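Local coordinates for protein leukotriene A-4 hydrolase (Saccharomyces cerevisiae, PDB 2XQ0) that preferentially cleaves di- and tripeptides as a zinc aminopeptidase and has low epoxide hydrolase activity in vitro, including on leukotriene A4, at residues D354-N357 against S358-M362; F368-L371 against V372-L375; P389-K392 against G393-L397; S425-T428 against F429-L432. One frame throughout, in Å; residues are numbered along the deposited sequence.

Contact 1 (D354-N357 against S358-M362)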
loop_
_atom_site.group_PDB
_atom_site.type_symbol
_atom_site.label_atom_id
_atom_site.label_comp_id
_atom_site.label_asym_id
_atom_site.label_seq_id
_atom_site.Cartn_x
_atom_site.Cartn_y
_atom_site.Cartn_z
ATOM N N ASP A 354 -6.109 12.401 -7.713
ATOM C CA ASP A 354 -4.888 11.592 -7.580
ATOM C C ASP A 354 -4.548 10.829 -8.881
ATOM O O ASP A 354 -3.385 10.770 -9.304
ATOM C CB ASP A 354 -5.025 10.591 -6.428
ATOM C CG ASP A 354 -4.963 11.251 -5.051
ATOM O OD1 ASP A 354 -4.537 12.420 -4.946
ATOM O OD2 ASP A 354 -5.336 10.587 -4.056
ATOM N N LEU A 355 -5.552 10.230 -9.508
ATOM C CA LEU A 355 -5.340 9.534 -10.785
ATOM C C LEU A 355 -4.805 10.499 -11.841
ATOM O O LEU A 355 -3.830 10.213 -12.553
ATOM C CB LEU A 355 -6.656 8.905 -11.277
ATOM C CG LEU A 355 -6.577 8.027 -12.541
ATOM C CD1 LEU A 355 -5.516 6.933 -12.370
ATOM C CD2 LEU A 355 -7.920 7.417 -12.896
ATOM N N GLN A 356 -5.461 11.643 -11.963
ATOM C CA GLN A 356 -5.055 12.642 -12.952
ATOM C C GLN A 356 -3.618 13.046 -12.759
ATOM O O GLN A 356 -2.846 13.083 -13.712
ATOM C CB GLN A 356 -5.941 13.884 -12.867
ATOM C CG GLN A 356 -5.659 14.912 -13.933
ATOM C CD GLN A 356 -6.084 14.446 -15.307
ATOM O OE1 GLN A 356 -7.271 14.423 -15.622
ATOM N NE2 GLN A 356 -5.113 14.071 -16.136
ATOM N N ASN A 357 -3.257 13.369 -11.526
ATOM C CA ASN A 357 -1.901 13.789 -11.240
ATOM C C ASN A 357 -0.897 12.698 -11.579
ATOM O O ASN A 357 0.161 12.961 -12.133
ATOM C CB ASN A 357 -1.775 14.193 -9.769
ATOM C CG ASN A 357 -2.631 15.394 -9.419
ATOM O OD1 ASN A 357 -3.038 16.156 -10.297
ATOM N ND2 ASN A 357 -2.905 15.575 -8.134
ATOM N N SER A 358 -1.241 11.465 -11.241
ATOM C CA SER A 358 -0.350 10.337 -11.461
ATOM C C SER A 358 -0.078 10.114 -12.946
ATOM O O SER A 358 1.055 9.839 -13.349
ATOM C CB SER A 358 -0.944 9.082 -10.820
ATOM O OG SER A 358 -0.210 7.934 -11.188
ATOM N N ILE A 359 -1.115 10.243 -13.763
ATOM C CA ILE A 359 -0.974 10.054 -15.195
ATOM C C ILE A 359 -0.278 11.264 -15.832
ATOM O O ILE A 359 0.560 11.105 -16.722
ATOM C CB ILE A 359 -2.334 9.805 -15.874
ATOM C CG1 ILE A 359 -2.902 8.440 -15.459
ATOM C CG2 ILE A 359 -2.190 9.874 -17.380
ATOM C CD1 ILE A 359 -4.281 8.173 -16.011
ATOM N N ASP A 360 -0.618 12.465 -15.365
ATOM C CA ASP A 360 0.028 13.694 -15.852
ATOM C C ASP A 360 1.526 13.721 -15.531
ATOM O O ASP A 360 2.321 14.292 -16.277
ATOM C CB ASP A 360 -0.638 14.946 -15.254
ATOM C CG ASP A 360 -1.994 15.237 -15.866
ATOM O OD1 ASP A 360 -2.416 14.481 -16.765
ATOM O OD2 ASP A 360 -2.640 16.228 -15.456
ATOM N N SER A 361 1.909 13.120 -14.413
ATOM C CA SER A 361 3.295 13.157 -13.971
ATOM C C SER A 361 4.069 11.993 -14.568
ATOM O O SER A 361 5.266 11.827 -14.330
ATOM C CB SER A 361 3.362 13.090 -12.446
ATOM O OG SER A 361 3.387 11.737 -12.008
ATOM N N MET A 362 3.382 11.188 -15.362
ATOM C CA MET A 362 3.970 9.945 -15.836
ATOM C C MET A 362 5.053 10.085 -16.890
ATOM O O MET A 362 4.960 10.861 -17.835
ATOM C CB MET A 362 2.893 8.981 -16.330
ATOM C CG MET A 362 2.519 7.952 -15.292
ATOM S SD MET A 362 1.554 6.634 -16.001
ATOM C CE MET A 362 1.104 5.735 -14.520
#
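Q356 and D360, one turn apart, join their side chains on the last turns of the alpha-helix 341-360, just before the chain runs out into a loop at S361. The main-chain bonds follow the i to i+4 pattern: S358 N binds D354 O, I359 N binds L355 O at 3.0 Å, and D360 N binds Q356 O at 2.8 Å. S361 N closes the series on N357 O at 2.9 Å, with an N-H...O angle of 137° that is more bent than those before it, as the helix comes to its end.

The polar side-chain bond runs from Q356 NE2 to D360 OD1, 2.8 Å long. Q356 bends at chi2 (70°), which brings its amide along the helix to D360; NE2 meets OD1 from above the carboxylate plane, 42° out of it. Glutamine has the reach and the N-H for this. A carboxylate so near the C-terminal end is probably disfavoured by the helix dipole, and the amide N-H is likely to offset part of that cost.

The apolar pair lies on the buried side. L355 and I359 run side by side, pointing the same way, with CD1 of L355 4.0 Å from CD1 of I359, and both touch V388 of helix 388-403. Branched aliphatic residues suit this face, which M460 of a loop also meets at I359.

Two serines finish the polar contacts. S358 OG makes a weak hydrogen bond with T387 N, while S361 OG donates to S358 O at 3.3 Å from above the carbonyl plane.

Contact 2 (F368-L371 against V372-L375); sequences FSTL and VQNL
F368, at the end of helix 365-368, lies beside the amide of Q373, five residues on in the coil that leads toward helix 388-403. The two side chains cross at about a right angle, with the planes of ring and amide 25° apart. Q373 can come so close because its chain bends at chi2 (-68°), which folds the amide back toward F368 and T370 within a largely buried loop.

S369, the first residue to leave helical geometry, turns its hydroxyl outward from the contact to P365 O and G459 N. T370 then makes the hydrogen bond that crosses the contact: OG1 donates to V372 O at 2.8 Å, from above the carbonyl plane, 36° out of it. The same hydroxyl is also hydrogen-bonded to R367 O, and its single hydrogen is probably shared, or alternates, between the two carbonyls; threonine suits the place because a short, branched side chain can bring its OG1 between them. The end of the Q373 amide lies close to T370 as well. An alanine in place of Q373 takes away the whole amide and would probably open a gap between the F368 ring and T370, leaving the ring freer to shift.

L371 ends the first segment with an aliphatic side chain packed on K392 and L396 of helix 388-403 and on L455 of helix 451-456, which sets the coil between these two helices. V372 holds to the same L455 through the backbone and rests on Y456. Beyond it, the backbone of Q373 is hydrogen-bonded to N318, in the loop that follows strand 312-314.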
loop_
_atom_site.group_PDB
_atom_site.type_symbol
_atom_site.label_atom_id
_atom_site.label_comp_id
_atom_site.label_asym_id
_atom_site.label_seq_id
_atom_site.Cartn_x
_atom_site.Cartn_y
_atom_site.Cartn_z
ATOM N N PHE A 368 2.365 2.849 -19.075
ATOM C CA PHE A 368 2.104 2.583 -17.668
ATOM C C PHE A 368 0.733 3.034 -17.161
ATOM O O PHE A 368 0.425 2.835 -15.992
ATOM C CB PHE A 368 3.217 3.147 -16.784
ATOM C CG PHE A 368 4.544 2.444 -16.953
ATOM C CD1 PHE A 368 5.636 3.113 -17.485
ATOM C CD2 PHE A 368 4.693 1.117 -16.583
ATOM C CE1 PHE A 368 6.859 2.469 -17.638
ATOM C CE2 PHE A 368 5.914 0.465 -16.740
ATOM C CZ PHE A 368 6.989 1.143 -17.264
ATOM N N SER A 369 -0.098 3.616 -18.021
ATOM C CA SER A 369 -1.422 4.037 -17.567
ATOM C C SER A 369 -2.540 3.104 -18.010
ATOM O O SER A 369 -3.709 3.391 -17.799
ATOM C CB SER A 369 -1.722 5.476 -17.991
ATOM O OG SER A 369 -2.029 5.557 -19.368
ATOM N N THR A 370 -2.187 1.988 -18.637
ATOM C CA THR A 370 -3.186 0.987 -18.987
ATOM C C THR A 370 -3.518 0.207 -17.730
ATOM O O THR A 370 -2.638 -0.033 -16.898
ATOM C CB THR A 370 -2.684 0.030 -20.089
ATOM O OG1 THR A 370 -1.518 -0.678 -19.632
ATOM C CG2 THR A 370 -2.326 0.823 -21.354
ATOM N N LEU A 371 -4.782 -0.182 -17.578
ATOM C CA LEU A 371 -5.205 -0.882 -16.371
ATOM C C LEU A 371 -4.492 -2.227 -16.208
ATOM O O LEU A 371 -3.982 -2.516 -15.144
ATOM C CB LEU A 371 -6.716 -1.072 -16.347
ATOM C CG LEU A 371 -7.276 -1.669 -15.056
ATOM C CD1 LEU A 371 -6.848 -0.830 -13.868
ATOM C CD2 LEU A 371 -8.797 -1.747 -15.136
ATOM N N VAL A 372 -4.472 -3.037 -17.269
ATOM C CA VAL A 372 -3.739 -4.300 -17.278
ATOM C C VAL A 372 -2.355 -3.985 -17.793
ATOM O O VAL A 372 -2.210 -3.272 -18.791
ATOM C CB VAL A 372 -4.399 -5.321 -18.236
ATOM C CG1 VAL A 372 -3.495 -6.531 -18.459
ATOM C CG2 VAL A 372 -5.779 -5.742 -17.703
ATOM N N GLN A 373 -1.340 -4.514 -17.119
ATOM C CA GLN A 373 0.045 -4.215 -17.462
ATOM C C GLN A 373 0.704 -5.362 -18.219
ATOM O O GLN A 373 0.173 -6.477 -18.263
ATOM C CB GLN A 373 0.830 -3.876 -16.184
ATOM C CG GLN A 373 0.511 -2.508 -15.652
ATOM C CD GLN A 373 1.002 -1.411 -16.574
ATOM O OE1 GLN A 373 0.218 -0.640 -17.142
ATOM N NE2 GLN A 373 2.305 -1.342 -16.734
ATOM N N ASN A 374 1.855 -5.084 -18.818
ATOM C CA ASN A 374 2.566 -6.067 -19.634
ATOM C C ASN A 374 4.023 -6.008 -19.247
ATOM O O ASN A 374 4.840 -5.427 -19.950
ATOM C CB ASN A 374 2.377 -5.765 -21.132
ATOM C CG ASN A 374 3.131 -6.746 -22.053
ATOM O OD1 ASN A 374 3.513 -7.847 -21.657
ATOM N ND2 ASN A 374 3.321 -6.337 -23.302
ATOM N N LEU A 375 4.337 -6.581 -18.094
ATOM C CA LEU A 375 5.688 -6.563 -17.592
ATOM C C LEU A 375 6.402 -7.708 -18.290
ATOM O O LEU A 375 5.810 -8.742 -18.583
ATOM C CB LEU A 375 5.711 -6.793 -16.079
ATOM C CG LEU A 375 5.013 -5.806 -15.138
ATOM C CD1 LEU A 375 5.216 -6.234 -13.696
ATOM C CD2 LEU A 375 5.522 -4.387 -15.331
#

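Contact 3 (P389-K392 against G393-L397); sequences PYEK and GFNLL. With BES (2-(3-amino-2-hydroxy-4-phenyl-butyrylamino)-4-methyl-pentanoic acid), chain B.
N395 reaches back one turn to E391 in helix 388-403 and holds its carbonyl twice: N395 N lies 2.9 Å and N395 ND2 2.8 Å from E391 O, on opposite faces of the carbonyl plane. Packing is tightest where G393 CA sits 3.2 Å from P389 O in a CH...O contact. A side chain at G393 would run into that carbonyl, so glycine suits the place; the hydrogen bond from G393 N to the same P389 O is weak, 3.3 Å and bent. Less direct is the side where a water stands between two buried residues, donating to E391 OE1 at 2.8 Å and accepting from N395 ND2; E391 OE2 forms a salt bridge with R332, which also makes a cation-pi contact with F394.

Y390 points out of this turn: CG anti to the carbonyl carbon (chi1 -66°) sends the ring into the inhibitor pocket. Its OH donates to the bestatin carbonyl O3 at 3.0 Å, and O3 lies at the ring edge, in plane. A phenylalanine here lacks the hydroxyl and would probably leave O3 without this donor. Y390 is the proton donor, its side chain about 4 Å from the zinc ion, consistent with steadying the tetrahedral intermediate, as in other M1 aminopeptidases.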
loop_
_atom_site.group_PDB
_atom_site.type_symbol
_atom_site.label_atom_id
_atom_site.label_comp_id
_atom_site.label_asym_id
_atom_site.label_seq_id
_atom_site.Cartn_x
_atom_site.Cartn_y
_atom_site.Cartn_z
ATOM N N PRO A 389 -3.773 1.380 -11.004
ATOM C CA PRO A 389 -4.521 0.172 -10.616
ATOM C C PRO A 389 -5.556 0.459 -9.536
ATOM O O PRO A 389 -6.622 -0.168 -9.516
ATOM C CB PRO A 389 -3.432 -0.782 -10.082
ATOM C CG PRO A 389 -2.191 0.075 -9.897
ATOM C CD PRO A 389 -2.317 1.170 -10.943
ATOM N N TYR A 390 -5.228 1.388 -8.640
ATOM C CA TYR A 390 -6.130 1.768 -7.562
ATOM C C TYR A 390 -7.387 2.420 -8.122
ATOM O O TYR A 390 -8.501 1.955 -7.892
ATOM C CB TYR A 390 -5.425 2.755 -6.614
ATOM C CG TYR A 390 -4.258 2.158 -5.846
ATOM C CD1 TYR A 390 -2.988 2.061 -6.417
ATOM C CD2 TYR A 390 -4.426 1.712 -4.542
ATOM C CE1 TYR A 390 -1.916 1.504 -5.706
ATOM C CE2 TYR A 390 -3.365 1.158 -3.822
ATOM C CZ TYR A 390 -2.122 1.057 -4.403
ATOM O OH TYR A 390 -1.079 0.519 -3.677
ATOM N N GLU A 391 -7.197 3.507 -8.848
ATOM C CA GLU A 391 -8.310 4.389 -9.193
ATOM C C GLU A 391 -8.964 4.074 -10.525
ATOM O O GLU A 391 -10.173 4.209 -10.658
ATOM C CB GLU A 391 -7.864 5.851 -9.174
ATOM C CG GLU A 391 -7.427 6.360 -7.790
ATOM C CD GLU A 391 -8.565 6.392 -6.771
ATOM O OE1 GLU A 391 -9.752 6.441 -7.170
ATOM O OE2 GLU A 391 -8.271 6.358 -5.561
ATOM N N LYS A 392 -8.189 3.699 -11.535
ATOM C CA LYS A 392 -8.834 3.225 -12.751
ATOM C C LYS A 392 -9.512 1.902 -12.412
ATOM O O LYS A 392 -10.602 1.598 -12.907
ATOM C CB LYS A 392 -7.821 3.081 -13.916
ATOM C CG LYS A 392 -8.491 2.848 -15.271
ATOM C CD LYS A 392 -7.511 2.646 -16.440
ATOM C CE LYS A 392 -7.085 3.955 -17.093
ATOM N NZ LYS A 392 -6.486 3.760 -18.483
ATOM N N GLY A 393 -8.865 1.111 -11.556
ATOM C CA GLY A 393 -9.449 -0.142 -11.094
ATOM C C GLY A 393 -10.766 0.086 -10.394
ATOM O O GLY A 393 -11.783 -0.496 -10.761
ATOM N N PHE A 394 -10.743 0.937 -9.372
ATOM C CA PHE A 394 -11.971 1.353 -8.698
ATOM C C PHE A 394 -13.036 1.866 -9.663
ATOM O O PHE A 394 -14.209 1.508 -9.559
ATOM C CB PHE A 394 -11.671 2.454 -7.680
ATOM C CG PHE A 394 -12.884 3.251 -7.318
ATOM C CD1 PHE A 394 -13.805 2.753 -6.422
ATOM C CD2 PHE A 394 -13.130 4.462 -7.924
ATOM C CE1 PHE A 394 -14.945 3.460 -6.109
ATOM C CE2 PHE A 394 -14.275 5.182 -7.612
ATOM C CZ PHE A 394 -15.179 4.681 -6.705
ATOM N N ASN A 395 -12.650 2.733 -10.591
ATOM C CA ASN A 395 -13.643 3.284 -11.516
ATOM C C ASN A 395 -14.280 2.286 -12.465
ATOM O O ASN A 395 -15.454 2.430 -12.829
ATOM C CB ASN A 395 -13.074 4.479 -12.279
ATOM C CG ASN A 395 -13.200 5.763 -11.474
ATOM O OD1 ASN A 395 -14.304 6.273 -11.283
ATOM N ND2 ASN A 395 -12.080 6.258 -10.952
ATOM N N LEU A 396 -13.534 1.262 -12.862
ATOM C CA LEU A 396 -14.158 0.206 -13.660
ATOM C C LEU A 396 -15.207 -0.522 -12.821
ATOM O O LEU A 396 -16.321 -0.793 -13.288
ATOM C CB LEU A 396 -13.108 -0.770 -14.197
ATOM C CG LEU A 396 -13.658 -2.043 -14.818
ATOM C CD1 LEU A 396 -14.670 -1.691 -15.892
ATOM C CD2 LEU A 396 -12.517 -2.893 -15.379
ATOM N N LEU A 397 -14.881 -0.804 -11.560
ATOM C CA LEU A 397 -15.844 -1.516 -10.693
ATOM C C LEU A 397 -17.078 -0.673 -10.335
ATOM O O LEU A 397 -18.193 -1.193 -10.226
ATOM C CB LEU A 397 -15.153 -2.001 -9.423
ATOM C CG LEU A 397 -14.050 -3.025 -9.706
ATOM C CD1 LEU A 397 -13.257 -3.322 -8.454
ATOM C CD2 LEU A 397 -14.665 -4.288 -10.288
HETATM N N2 BES B . 0.442 -3.001 0.265
HETATM C C1 BES B . -0.032 -1.735 -0.254
HETATM C C6 BES B . 1.140 -0.767 -0.434
HETATM C C7 BES B . 2.103 -1.303 -1.469
HETATM C C8 BES B . 1.617 -1.791 -2.677
HETATM C C12 BES B . 3.470 -1.327 -1.209
HETATM C C9 BES B . 2.498 -2.290 -3.629
HETATM C C11 BES B . 4.351 -1.830 -2.163
HETATM C C10 BES B . 3.865 -2.310 -3.375
HETATM C C2 BES B . -1.087 -1.117 0.672
HETATM O O2 BES B . -2.225 -1.952 0.928
HETATM C C3 BES B . -1.537 0.155 0.035
HETATM O O3 BES B . -2.251 0.156 -0.970
HETATM N N1 BES B . -1.043 1.200 0.686
HETATM C C4 BES B . -1.229 2.607 0.399
HETATM C C13 BES B . -2.352 3.013 1.345
HETATM C C14 BES B . -3.505 3.706 0.631
HETATM C C15 BES B . -4.775 3.608 1.469
HETATM C C16 BES B . -3.729 3.147 -0.772
HETATM C C5 BES B . 0.037 3.299 0.819
HETATM O O1 BES B . 0.351 4.377 0.267
HETATM O O4 BES B . 0.739 2.759 1.711
HETATM O O HOH W 1 -11.787 7.896 -8.415
#

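Contact 4 (S425-T428 against F429-L432)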
loop_
_atom_site.group_PDB
_atom_site.type_symbol
_atom_site.label_atom_id
_atom_site.label_comp_id
_atom_site.label_asym_id
_atom_site.label_seq_id
_atom_site.Cartn_x
_atom_site.Cartn_y
_atom_site.Cartn_z
ATOM N N SER A 425 -5.512 -17.868 -6.798
ATOM C CA SER A 425 -4.999 -16.698 -7.505
ATOM C C SER A 425 -5.635 -16.648 -8.879
ATOM O O SER A 425 -6.076 -17.678 -9.396
ATOM C CB SER A 425 -3.478 -16.790 -7.622
ATOM O OG SER A 425 -2.884 -16.817 -6.323
ATOM N N LEU A 426 -5.703 -15.468 -9.486
ATOM C CA LEU A 426 -6.371 -15.384 -10.788
ATOM C C LEU A 426 -5.925 -14.209 -11.635
ATOM O O LEU A 426 -5.228 -13.303 -11.152
ATOM C CB LEU A 426 -7.887 -15.315 -10.617
ATOM C CG LEU A 426 -8.435 -13.896 -10.425
ATOM C CD1 LEU A 426 -9.922 -13.877 -10.662
ATOM C CD2 LEU A 426 -8.116 -13.381 -9.027
ATOM N N ASP A 427 -6.317 -14.248 -12.909
ATOM C CA ASP A 427 -6.035 -13.156 -13.826
ATOM C C ASP A 427 -7.331 -12.424 -14.215
ATOM O O ASP A 427 -8.428 -12.814 -13.825
ATOM C CB ASP A 427 -5.195 -13.627 -15.040
ATOM C CG ASP A 427 -5.924 -14.633 -15.914
ATOM O OD1 ASP A 427 -7.159 -14.562 -15.973
ATOM O OD2 ASP A 427 -5.265 -15.485 -16.563
ATOM N N THR A 428 -7.194 -11.323 -14.934
ATOM C CA THR A 428 -8.332 -10.512 -15.310
ATOM C C THR A 428 -9.333 -11.316 -16.138
ATOM O O THR A 428 -10.540 -11.117 -16.045
ATOM C CB THR A 428 -7.842 -9.362 -16.174
ATOM O OG1 THR A 428 -6.930 -8.567 -15.410
ATOM C CG2 THR A 428 -8.997 -8.516 -16.651
ATOM N N PHE A 429 -8.818 -12.221 -16.962
ATOM C CA PHE A 429 -9.673 -12.967 -17.870
ATOM C C PHE A 429 -10.612 -13.863 -17.085
ATOM O O PHE A 429 -11.784 -13.993 -17.436
ATOM C CB PHE A 429 -8.825 -13.754 -18.873
ATOM C CG PHE A 429 -7.799 -12.908 -19.565
ATOM C CD1 PHE A 429 -8.190 -11.982 -20.520
ATOM C CD2 PHE A 429 -6.460 -12.993 -19.224
ATOM C CE1 PHE A 429 -7.262 -11.178 -21.138
ATOM C CE2 PHE A 429 -5.515 -12.190 -19.846
ATOM C CZ PHE A 429 -5.917 -11.285 -20.804
ATOM N N GLN A 430 -10.113 -14.446 -15.997
ATOM C CA GLN A 430 -10.952 -15.282 -15.144
ATOM C C GLN A 430 -11.986 -14.416 -14.406
ATOM O O GLN A 430 -13.121 -14.839 -14.166
ATOM C CB GLN A 430 -10.088 -16.066 -14.151
ATOM C CG GLN A 430 -9.083 -17.027 -14.806
ATOM C CD GLN A 430 -8.121 -17.599 -13.793
ATOM O OE1 GLN A 430 -7.119 -16.972 -13.455
ATOM N NE2 GLN A 430 -8.431 -18.787 -13.277
ATOM N N PHE A 431 -11.588 -13.201 -14.041
ATOM C CA PHE A 431 -12.524 -12.249 -13.448
ATOM C C PHE A 431 -13.681 -12.044 -14.428
ATOM O O PHE A 431 -14.843 -12.168 -14.055
ATOM C CB PHE A 431 -11.829 -10.917 -13.133
ATOM C CG PHE A 431 -12.787 -9.754 -12.928
ATOM C CD1 PHE A 431 -13.543 -9.656 -11.778
ATOM C CD2 PHE A 431 -12.904 -8.758 -13.881
ATOM C CE1 PHE A 431 -14.419 -8.584 -11.574
ATOM C CE2 PHE A 431 -13.774 -7.685 -13.694
ATOM C CZ PHE A 431 -14.537 -7.603 -12.536
ATOM N N LEU A 432 -13.358 -11.763 -15.688
ATOM C CA LEU A 432 -14.395 -11.493 -16.698
ATOM C C LEU A 432 -15.313 -12.682 -16.966
ATOM O O LEU A 432 -16.516 -12.507 -17.055
ATOM C CB LEU A 432 -13.784 -11.003 -18.014
ATOM C CG LEU A 432 -13.015 -9.680 -17.885
ATOM C CD1 LEU A 432 -12.196 -9.402 -19.131
ATOM C CD2 LEU A 432 -13.949 -8.525 -17.592
HETATM O O HOH W 2 -7.257 -19.830 -10.638
#
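At D427 the backbone passes from the extended strand 424-426 into helix 428-438, and the first helical bonds fall back on this joint: F431 N meets D427 O at 3.2 Å, in the carbonyl plane, and L432 N meets T428 O at 2.9 Å. D427 is the N-cap, and with Q430 it forms a capping box. D427 OD1 accepts from Q430 N at 3.0 Å, nearly along its own C-O axis, while Q430 OE1 accepts from D427 N at 2.9 Å. The carboxylate can turn back because CG of D427 lies between the backbone N and carbonyl carbon (chi1 64°), and Q430 stretches its extended chain past L426 to return the bond. Aspartate is short enough to reach the first-turn N-H, and glutamine long enough to reach D427 N. A water joins Q430 NE2 to S425 O, from which it lies 2.8 Å away.

The F429 ring stands almost square to the D427 carboxylate, and D427 OD2 is bound by S14 OG and E16 N. T428 OG1 is fixed by H319 ND1 and W321 NE1. L426 pairs by its backbone with T313 and C315 alongside strand 312-314, F431 meets W321 edge-to-face, and L432 packs on W451 and L455 of helix 451-456.

All four contacts come one after another along the catalytic peptidase M1 domain, in the order 1, 2, 3, 4. Contacts 1, 2 and 3 lie 13 to 14 Å apart between centres and touch one another: helix 341-360 packs against helix 388-403, and S369 O of the intervening coil takes a probable hydrogen bond from K392 NZ, 2.9 Å away. Contact 4 begins at the end of strand 424-426; its centre is 15 Å from those of contacts 2 and 3, which it meets through V372 and L397, and 26 Å from contact 1. Contact 3 alone touches the inhibitor; the other three touch the helix that carries the active-site tyrosine and form part of its surroundings.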